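Local structure of glycerol-3-phosphate dehydrogenase [NAD(P)+] (Coxiella burnetii, 3K96) at residues 216-228 with 273-286. The protein probably catalyses the NAD(P)H-dependent reduction of dihydroxyacetone phosphate to sn-glycerol 3-phosphate, the key precursor for phospholipid synthesis. Sequence-based numbering, arbitrary orientation.
Sequences KNILAIATGISDG and TCTDNQSRNRRFGL
In the helical C-terminal part of the enzyme, helix 216-228 packs against helix 280-286 through a close glycine contact, and Lys216, the predicted proton acceptor within helix 206-228, reaches Thr273. The helix axes approach to 6.6 Å and cross at -39°. At the crossing Gly224 and Gly285 have no side chains to hold the backbones apart, and Gly224 C lies 3.5 Å from Gly285 C. Backbone thus meets backbone, with CA-H...O contacts from Leu286 CA to Gly224 O and from Ile225 CA to Gly285 O, each 3.3 Å. Beside them Ile221 CD1 lies 3.9 Å from Phe284 CD2. The Lys216 chain, bent at chi2 (136°), comes in at about a right angle to Thr273, and NZ donates to Thr273 OG1 at 3.0 Å; this hydroxyl is also bonded to Asp269 O. Thr273 CG2 turns instead to Ala220 CB, 3.5 Å away. The amide planes of Asn217 and Asn281 are 34° apart, Asn281 ND2 lying 3.2 Å from Asn217 CG without a hydrogen bond; Gly307 N holds Asn281 OD1. Farther along, extended Arg282 fits among Ala220, Thr223, Gly224 and Asp227, its guanidinium modelled in a salt bridge with Asp227 OD2, doubtful in detail because OD2 is placed too close; OD2 also pairs with Arg236. With Ser279 OG capping helix 280-286 through Arg282 N, the predicted substrate-binding residues Lys216, Ser279 and Asn281 are held where helices 206-228, 264-275 and 280-290 meet, consistent with a preorganised site.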
loop_
_atom_site.group_PDB
_atom_site.type_symbol
_atom_site.label_atom_id
_atom_site.label_comp_id
_atom_site.label_asym_id
_atom_site.label_seq_id
_atom_site.Cartn_x
_atom_site.Cartn_y
_atom_site.Cartn_z
ATOM N N LYS A 216 -12.618 -1.782 -1.348
ATOM C CA LYS A 216 -11.527 -0.859 -1.644
ATOM C C LYS A 216 -11.932 0.586 -1.945
ATOM O O LYS A 216 -11.216 1.500 -1.558
ATOM C CB LYS A 216 -10.665 -1.353 -2.787
ATOM C CG LYS A 216 -11.411 -1.445 -4.087
ATOM C CD LYS A 216 -10.584 -0.892 -5.160
ATOM C CE LYS A 216 -11.356 -0.782 -6.446
ATOM N NZ LYS A 216 -10.685 0.275 -7.267
ATOM N N ASN A 217 -13.057 0.798 -2.632
ATOM C CA ASN A 217 -13.491 2.155 -2.961
ATOM C C ASN A 217 -14.018 2.925 -1.766
ATOM O O ASN A 217 -13.996 4.140 -1.762
ATOM C CB ASN A 217 -14.540 2.154 -4.047
ATOM C CG ASN A 217 -13.969 1.819 -5.403
ATOM O OD1 ASN A 217 -12.786 2.058 -5.688
ATOM N ND2 ASN A 217 -14.817 1.299 -6.265
ATOM N N ILE A 218 -14.522 2.202 -0.781
ATOM C CA ILE A 218 -14.969 2.784 0.461
ATOM C C ILE A 218 -13.711 3.330 1.166
ATOM O O ILE A 218 -13.694 4.453 1.693
ATOM C CB ILE A 218 -15.595 1.711 1.383
ATOM C CG1 ILE A 218 -16.819 1.030 0.710
ATOM C CG2 ILE A 218 -15.962 2.338 2.727
ATOM C CD1 ILE A 218 -17.348 -0.203 1.486
ATOM N N LEU A 219 -12.651 2.535 1.159
ATOM C CA LEU A 219 -11.385 2.952 1.788
ATOM C C LEU A 219 -10.753 4.111 1.009
ATOM O O LEU A 219 -10.120 4.987 1.600
ATOM C CB LEU A 219 -10.434 1.771 1.946
ATOM C CG LEU A 219 -11.063 0.621 2.758
ATOM C CD1 LEU A 219 -10.115 -0.581 2.902
ATOM C CD2 LEU A 219 -11.518 1.101 4.128
ATOM N N ALA A 220 -10.956 4.130 -0.306
ATOM C CA ALA A 220 -10.461 5.217 -1.144
ATOM C C ALA A 220 -11.139 6.525 -0.749
ATOM O O ALA A 220 -10.512 7.571 -0.732
ATOM C CB ALA A 220 -10.712 4.901 -2.630
ATOM N N ILE A 221 -12.431 6.463 -0.426
ATOM C CA ILE A 221 -13.134 7.655 0.010
ATOM C C ILE A 221 -12.559 8.092 1.355
ATOM O O ILE A 221 -12.249 9.269 1.530
ATOM C CB ILE A 221 -14.633 7.453 0.118
ATOM C CG1 ILE A 221 -15.245 7.195 -1.274
ATOM C CG2 ILE A 221 -15.297 8.686 0.746
ATOM C CD1 ILE A 221 -16.768 6.943 -1.203
ATOM N N ALA A 222 -12.378 7.144 2.271
ATOM C CA ALA A 222 -11.833 7.442 3.597
ATOM C C ALA A 222 -10.451 8.083 3.510
ATOM O O ALA A 222 -10.202 9.117 4.125
ATOM C CB ALA A 222 -11.773 6.173 4.453
ATOM N N THR A 223 -9.542 7.476 2.762
ATOM C CA THR A 223 -8.219 8.031 2.638
ATOM C C THR A 223 -8.254 9.351 1.859
ATOM O O THR A 223 -7.424 10.234 2.085
ATOM C CB THR A 223 -7.263 7.049 2.002
ATOM O OG1 THR A 223 -7.774 6.654 0.727
ATOM C CG2 THR A 223 -7.106 5.815 2.896
ATOM N N GLY A 224 -9.204 9.488 0.937
ATOM C CA GLY A 224 -9.347 10.731 0.208
ATOM C C GLY A 224 -9.707 11.863 1.168
ATOM O O GLY A 224 -9.184 12.991 1.059
ATOM N N ILE A 225 -10.607 11.568 2.109
ATOM C CA ILE A 225 -11.047 12.548 3.088
ATOM C C ILE A 225 -9.865 13.029 3.940
ATOM O O ILE A 225 -9.704 14.221 4.147
ATOM C CB ILE A 225 -12.168 11.989 3.993
ATOM C CG1 ILE A 225 -13.444 11.768 3.165
ATOM C CG2 ILE A 225 -12.468 12.961 5.126
ATOM C CD1 ILE A 225 -14.537 11.044 3.885
ATOM N N SER A 226 -9.048 12.097 4.420
ATOM C CA SER A 226 -7.851 12.419 5.204
ATOM C C SER A 226 -6.921 13.335 4.394
ATOM O O SER A 226 -6.412 14.337 4.911
ATOM C CB SER A 226 -7.133 11.131 5.604
ATOM O OG SER A 226 -5.995 11.381 6.421
ATOM N N ASP A 227 -6.718 13.022 3.118
ATOM C CA ASP A 227 -5.874 13.855 2.279
ATOM C C ASP A 227 -6.495 15.242 2.062
ATOM O O ASP A 227 -5.786 16.248 2.025
ATOM C CB ASP A 227 -5.590 13.194 0.944
ATOM C CG ASP A 227 -4.603 12.029 1.049
ATOM O OD1 ASP A 227 -3.968 11.843 2.119
ATOM O OD2 ASP A 227 -4.458 11.308 0.034
ATOM N N GLY A 228 -7.810 15.283 1.915
ATOM C CA GLY A 228 -8.523 16.526 1.733
ATOM C C GLY A 228 -8.347 17.383 2.971
ATOM O O GLY A 228 -8.299 18.600 2.893
ATOM N N THR A 273 -5.699 2.422 -5.496
ATOM C CA THR A 273 -6.894 3.257 -5.426
ATOM C C THR A 273 -6.848 4.311 -4.320
ATOM O O THR A 273 -7.466 5.375 -4.451
ATOM C CB THR A 273 -8.151 2.407 -5.271
ATOM O OG1 THR A 273 -8.107 1.322 -6.223
ATOM C CG2 THR A 273 -9.406 3.258 -5.493
ATOM N N CYS A 274 -6.123 4.018 -3.245
ATOM C CA CYS A 274 -6.004 4.970 -2.141
ATOM C C CYS A 274 -4.933 6.052 -2.356
ATOM O O CYS A 274 -4.863 7.009 -1.596
ATOM C CB CYS A 274 -5.737 4.227 -0.845
ATOM S SG CYS A 274 -7.161 3.289 -0.266
ATOM N N THR A 275 -4.102 5.914 -3.382
ATOM C CA THR A 275 -3.060 6.886 -3.611
ATOM C C THR A 275 -3.085 7.564 -4.978
ATOM O O THR A 275 -2.347 8.497 -5.189
ATOM C CB THR A 275 -1.675 6.237 -3.442
ATOM O OG1 THR A 275 -1.521 5.191 -4.405
ATOM C CG2 THR A 275 -1.509 5.655 -2.040
ATOM N N ASP A 276 -3.943 7.152 -5.897
ATOM C CA ASP A 276 -3.872 7.734 -7.223
ATOM C C ASP A 276 -4.817 8.913 -7.520
ATOM O O ASP A 276 -5.938 8.953 -7.036
ATOM C CB ASP A 276 -4.154 6.659 -8.245
ATOM C CG ASP A 276 -3.404 6.896 -9.515
ATOM O OD1 ASP A 276 -2.176 6.618 -9.519
ATOM O OD2 ASP A 276 -4.022 7.333 -10.499
ATOM N N ASN A 277 -4.351 9.856 -8.341
ATOM C CA ASN A 277 -5.185 10.989 -8.788
ATOM C C ASN A 277 -6.324 10.495 -9.658
ATOM O O ASN A 277 -7.374 11.109 -9.688
ATOM C CB ASN A 277 -4.384 12.000 -9.639
ATOM C CG ASN A 277 -5.298 13.078 -10.327
ATOM O OD1 ASN A 277 -5.402 13.135 -11.559
ATOM N ND2 ASN A 277 -5.978 13.888 -9.522
ATOM N N GLN A 278 -6.121 9.382 -10.357
ATOM C CA GLN A 278 -7.140 8.876 -11.300
ATOM C C GLN A 278 -8.367 8.251 -10.641
ATOM O O GLN A 278 -9.372 8.007 -11.295
ATOM C CB GLN A 278 -6.523 7.849 -12.262
ATOM C CG GLN A 278 -5.402 8.398 -13.104
ATOM C CD GLN A 278 -5.872 9.470 -14.041
ATOM O OE1 GLN A 278 -5.304 10.560 -14.082
ATOM N NE2 GLN A 278 -6.944 9.188 -14.778
ATOM N N SER A 279 -8.282 7.996 -9.351
ATOM C CA SER A 279 -9.379 7.387 -8.634
ATOM C C SER A 279 -10.460 8.419 -8.353
ATOM O O SER A 279 -10.247 9.332 -7.543
ATOM C CB SER A 279 -8.854 6.807 -7.308
ATOM O OG SER A 279 -9.901 6.295 -6.490
ATOM N N ARG A 280 -11.606 8.267 -9.004
ATOM C CA ARG A 280 -12.732 9.167 -8.812
ATOM C C ARG A 280 -13.320 9.092 -7.404
ATOM O O ARG A 280 -13.898 10.061 -6.915
ATOM C CB ARG A 280 -13.812 8.851 -9.841
ATOM C CG ARG A 280 -13.310 9.088 -11.255
ATOM C CD ARG A 280 -14.211 8.558 -12.323
ATOM N NE ARG A 280 -13.650 8.895 -13.624
ATOM C CZ ARG A 280 -13.887 10.030 -14.270
ATOM N NH1 ARG A 280 -14.695 10.946 -13.752
ATOM N NH2 ARG A 280 -13.328 10.238 -15.451
ATOM N N ASN A 281 -13.198 7.929 -6.771
ATOM C CA ASN A 281 -13.711 7.739 -5.421
ATOM C C ASN A 281 -12.803 8.477 -4.452
ATOM O O ASN A 281 -13.264 9.061 -3.490
ATOM C CB ASN A 281 -13.843 6.271 -5.092
ATOM C CG ASN A 281 -14.943 5.618 -5.867
ATOM O OD1 ASN A 281 -16.108 5.965 -5.705
ATOM N ND2 ASN A 281 -14.590 4.676 -6.720
ATOM N N ARG A 282 -11.510 8.490 -4.762
ATOM C CA ARG A 282 -10.558 9.231 -3.961
ATOM C C ARG A 282 -10.752 10.763 -4.148
ATOM O O ARG A 282 -10.653 11.533 -3.194
ATOM C CB ARG A 282 -9.137 8.788 -4.316
ATOM C CG ARG A 282 -8.076 9.627 -3.657
ATOM C CD ARG A 282 -6.657 9.081 -3.907
ATOM N NE ARG A 282 -5.738 10.184 -3.772
ATOM C CZ ARG A 282 -5.392 10.708 -2.615
ATOM N NH1 ARG A 282 -5.882 10.195 -1.485
ATOM N NH2 ARG A 282 -4.564 11.750 -2.588
ATOM N N ARG A 283 -11.054 11.197 -5.365
ATOM C CA ARG A 283 -11.233 12.628 -5.609
ATOM C C ARG A 283 -12.518 13.107 -4.924
ATOM O O ARG A 283 -12.577 14.230 -4.403
ATOM C CB ARG A 283 -11.204 12.954 -7.089
ATOM C CG ARG A 283 -9.853 12.590 -7.750
ATOM C CD ARG A 283 -9.589 13.382 -9.067
ATOM N NE ARG A 283 -10.669 13.271 -10.038
ATOM C CZ ARG A 283 -10.757 12.317 -10.960
ATOM N NH1 ARG A 283 -9.823 11.369 -11.041
ATOM N NH2 ARG A 283 -11.779 12.299 -11.799
ATOM N N PHE A 284 -13.522 12.230 -4.902
ATOM C CA PHE A 284 -14.738 12.514 -4.189
ATOM C C PHE A 284 -14.381 12.714 -2.713
ATOM O O PHE A 284 -14.802 13.678 -2.112
ATOM C CB PHE A 284 -15.761 11.373 -4.337
ATOM C CG PHE A 284 -16.966 11.496 -3.422
ATOM C CD1 PHE A 284 -17.982 12.402 -3.694
ATOM C CD2 PHE A 284 -17.098 10.681 -2.312
ATOM C CE1 PHE A 284 -19.101 12.492 -2.858
ATOM C CE2 PHE A 284 -18.204 10.776 -1.474
ATOM C CZ PHE A 284 -19.208 11.671 -1.762
ATOM N N GLY A 285 -13.632 11.787 -2.134
ATOM C CA GLY A 285 -13.211 11.919 -0.739
ATOM C C GLY A 285 -12.434 13.203 -0.482
ATOM O O GLY A 285 -12.631 13.864 0.533
ATOM N N LEU A 286 -11.531 13.540 -1.392
ATOM C CA LEU A 286 -10.727 14.761 -1.283
ATOM C C LEU A 286 -11.650 15.952 -1.148
ATOM O O LEU A 286 -11.454 16.810 -0.282
ATOM C CB LEU A 286 -9.822 14.942 -2.506
ATOM C CG LEU A 286 -8.483 14.206 -2.513
ATOM C CD1 LEU A 286 -7.920 14.109 -3.935
ATOM C CD2 LEU A 286 -7.489 14.918 -1.601
#